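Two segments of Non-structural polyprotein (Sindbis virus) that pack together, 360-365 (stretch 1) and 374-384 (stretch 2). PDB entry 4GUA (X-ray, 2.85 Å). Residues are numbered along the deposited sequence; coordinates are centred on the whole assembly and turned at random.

Stretch 1 (360-365) AVVNAA
Stretch 2 (374-384) GVCRAIYKRWP

Ile379, near the middle of a helix, supplies the apolar centre of this contact between a strand and a helix of the Sindbis virus non-structural polyprotein. Its CA-to-CB bond points toward the strand and its side chain is extended (chi1 -62°, m; chi2 177°, t), which carries CD1 against the strand backbone: Ile379 CD1 lies 3.3 Å from Asn363 CA and 3.8 Å from Val362 O. The same methyl is 4.4 Å from Val361 CG2, so one side chain touches three successive strand residues. Val361 (chi1 60°, p) also points toward the helix, and its CG1 sits over one face of the Trp383 ring, 4.0 Å from Trp383 CZ3. Trp383 (chi1 -61°, m; chi2 -74°) directs its CA-to-CB bond toward the strand. It is the first residue to leave helical angles (phi/psi -127/61), yet Trp383 N still donates to Ile379 O at 2.8 Å.

Around these side chains the backbone is simple. The first stretch runs as a strand from Ala360 through Asn363, with phi from -127 to -88° and psi from 125 to 149°, and Ala364 follows at phi/psi -90/107; a helix runs from about Val375 to Arg382, with phi from -83 to -51° and psi from -50 to -33°. Their axes approach to 7.4 Å, and the N-to-C directions differ by 124° (signed crossing angle -124°), so the helix runs obliquely back along the strand. The early strand residue Val361 therefore meets the late residues Ile379 and Trp383, whereas Ala364 meets Val375 and Cys376. The closest CA pair is Asn363 CA and Cys376 CA, 5.7 Å apart. Within the helix, Ile379 N donates to Val375 O and Tyr380 N to Cys376 O, each at 3.0 Å. Val362 (chi1 168°, t) points away from the helix, as expected from strand alternation after Val361.

Toward the start of the helix, Val375 (chi1 -70°, m) points toward the strand and packs CG2 3.7 Å from Ala364 CB, a small apolar pairing; Val375 CG2 is also 3.6 Å from Ala364 N. Cys376 (chi1 -176°, t) points sideways, placing its CB 3.7 Å from Ala364 O. Gly374 precedes the helix at phi/psi 137/-165, where a CB would be jammed against the preceding carbonyl oxygen; Gly374 O accepts from Arg377 N at 3.0 Å.

The polar edge is Asn363 (chi1 180°, t), whose CA-to-CB bond points sideways while its end comes nearer the helix. The two stretches bury 310 Å² between them, and Asn363 lies beside Cys376 at the closest backbone approach.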

# COMPACT_ATOMS: atom_id res chain seq x y z
N ALA A 360 -11.73 14.22 -19.06
CA ALA A 360 -12.67 14.61 -18.02
C ALA A 360 -12.38 16.03 -17.56
O ALA A 360 -11.23 16.48 -17.57
CB ALA A 360 -12.60 13.65 -16.85
N VAL A 361 -13.42 16.73 -17.15
CA VAL A 361 -13.28 18.07 -16.63
C VAL A 361 -13.86 18.10 -15.22
O VAL A 361 -14.91 17.51 -14.97
CB VAL A 361 -14.00 19.10 -17.51
CG1 VAL A 361 -15.49 18.79 -17.60
CG2 VAL A 361 -13.77 20.51 -16.99
N VAL A 362 -13.18 18.80 -14.32
CA VAL A 362 -13.61 18.88 -12.94
C VAL A 362 -14.26 20.23 -12.72
O VAL A 362 -13.68 21.27 -13.05
CB VAL A 362 -12.44 18.72 -11.96
CG1 VAL A 362 -12.88 19.09 -10.54
CG2 VAL A 362 -11.88 17.31 -12.01
N ASN A 363 -15.48 20.20 -12.22
CA ASN A 363 -16.17 21.42 -11.81
C ASN A 363 -15.85 21.74 -10.35
O ASN A 363 -15.74 20.84 -9.51
CB ASN A 363 -17.68 21.24 -11.97
CG ASN A 363 -18.46 22.46 -11.56
OD1 ASN A 363 -18.01 23.59 -11.73
ND2 ASN A 363 -19.65 22.25 -11.00
N ALA A 364 -15.72 23.03 -10.05
CA ALA A 364 -15.63 23.45 -8.66
C ALA A 364 -17.07 23.70 -8.24
O ALA A 364 -17.68 24.71 -8.59
CB ALA A 364 -14.80 24.71 -8.53
N ALA A 365 -17.58 22.78 -7.43
CA ALA A 365 -19.00 22.65 -7.23
C ALA A 365 -19.43 23.14 -5.87
O ALA A 365 -18.60 23.55 -5.06
CB ALA A 365 -19.40 21.20 -7.39
N GLY A 374 -18.31 30.95 -11.36
CA GLY A 374 -17.02 30.31 -11.27
C GLY A 374 -16.78 29.56 -12.56
O GLY A 374 -17.46 29.81 -13.56
N VAL A 375 -15.81 28.66 -12.55
CA VAL A 375 -15.69 27.70 -13.64
C VAL A 375 -17.06 27.05 -13.81
O VAL A 375 -17.46 26.69 -14.92
CB VAL A 375 -14.64 26.61 -13.35
CG1 VAL A 375 -13.25 27.21 -13.40
CG2 VAL A 375 -14.91 25.95 -12.01
N CYS A 376 -17.77 26.90 -12.70
CA CYS A 376 -19.09 26.27 -12.68
C CYS A 376 -20.08 26.91 -13.65
O CYS A 376 -20.94 26.23 -14.19
CB CYS A 376 -19.66 26.29 -11.26
SG CYS A 376 -21.23 25.42 -11.09
N ARG A 377 -19.96 28.22 -13.85
CA ARG A 377 -20.80 28.91 -14.83
C ARG A 377 -20.57 28.34 -16.22
O ARG A 377 -21.51 28.00 -16.94
CB ARG A 377 -20.47 30.40 -14.85
CG ARG A 377 -21.26 31.20 -15.89
CD ARG A 377 -20.77 32.63 -15.96
NE ARG A 377 -21.67 33.51 -16.71
CZ ARG A 377 -22.51 34.38 -16.15
NH1 ARG A 377 -22.59 34.51 -14.83
NH2 ARG A 377 -23.28 35.14 -16.92
N ALA A 378 -19.30 28.23 -16.61
CA ALA A 378 -18.93 27.74 -17.93
C ALA A 378 -19.35 26.29 -18.14
O ALA A 378 -19.86 25.92 -19.20
CB ALA A 378 -17.43 27.89 -18.14
N ILE A 379 -19.13 25.49 -17.11
CA ILE A 379 -19.44 24.06 -17.18
C ILE A 379 -20.94 23.83 -17.31
O ILE A 379 -21.38 22.95 -18.05
CB ILE A 379 -18.85 23.33 -15.95
CG1 ILE A 379 -17.33 23.50 -15.94
CG2 ILE A 379 -19.20 21.86 -15.96
CD1 ILE A 379 -16.64 22.90 -14.75
N TYR A 380 -21.74 24.64 -16.61
CA TYR A 380 -23.19 24.52 -16.69
C TYR A 380 -23.70 24.94 -18.07
O TYR A 380 -24.60 24.31 -18.62
CB TYR A 380 -23.87 25.36 -15.62
CG TYR A 380 -25.29 25.76 -15.98
CD1 TYR A 380 -26.34 24.86 -15.85
CD2 TYR A 380 -25.58 27.03 -16.47
CE1 TYR A 380 -27.63 25.21 -16.18
CE2 TYR A 380 -26.87 27.39 -16.81
CZ TYR A 380 -27.89 26.48 -16.66
OH TYR A 380 -29.19 26.83 -17.00
N LYS A 381 -23.15 26.02 -18.62
CA LYS A 381 -23.61 26.50 -19.90
C LYS A 381 -23.31 25.51 -21.03
O LYS A 381 -24.14 25.33 -21.92
CB LYS A 381 -23.01 27.86 -20.23
CG LYS A 381 -23.51 28.97 -19.34
CD LYS A 381 -23.43 30.35 -19.97
CE LYS A 381 -22.02 30.69 -20.47
NZ LYS A 381 -22.03 31.82 -21.45
N ARG A 382 -22.14 24.88 -21.00
CA ARG A 382 -21.83 23.87 -22.02
C ARG A 382 -22.38 22.46 -21.76
O ARG A 382 -22.72 21.74 -22.70
CB ARG A 382 -20.33 23.78 -22.28
CG ARG A 382 -20.03 22.69 -23.29
CD ARG A 382 -18.57 22.63 -23.60
NE ARG A 382 -18.13 23.73 -24.46
CZ ARG A 382 -17.55 23.58 -25.65
NH1 ARG A 382 -17.32 22.37 -26.15
NH2 ARG A 382 -17.19 24.65 -26.34
N TRP A 383 -22.44 22.04 -20.50
CA TRP A 383 -22.90 20.69 -20.18
C TRP A 383 -24.02 20.70 -19.15
O TRP A 383 -23.89 20.12 -18.08
CB TRP A 383 -21.74 19.85 -19.64
CG TRP A 383 -20.60 19.67 -20.60
CD1 TRP A 383 -20.57 18.88 -21.71
CD2 TRP A 383 -19.30 20.28 -20.49
NE1 TRP A 383 -19.34 18.97 -22.31
CE2 TRP A 383 -18.54 19.82 -21.59
CE3 TRP A 383 -18.71 21.16 -19.58
CZ2 TRP A 383 -17.22 20.22 -21.81
CZ3 TRP A 383 -17.41 21.56 -19.80
CH2 TRP A 383 -16.67 21.09 -20.90
N PRO A 384 -25.15 21.34 -19.49
CA PRO A 384 -26.26 21.50 -18.55
C PRO A 384 -26.73 20.18 -17.93
O PRO A 384 -26.96 20.14 -16.73
CB PRO A 384 -27.38 22.09 -19.42
CG PRO A 384 -26.68 22.77 -20.53
CD PRO A 384 -25.44 21.97 -20.79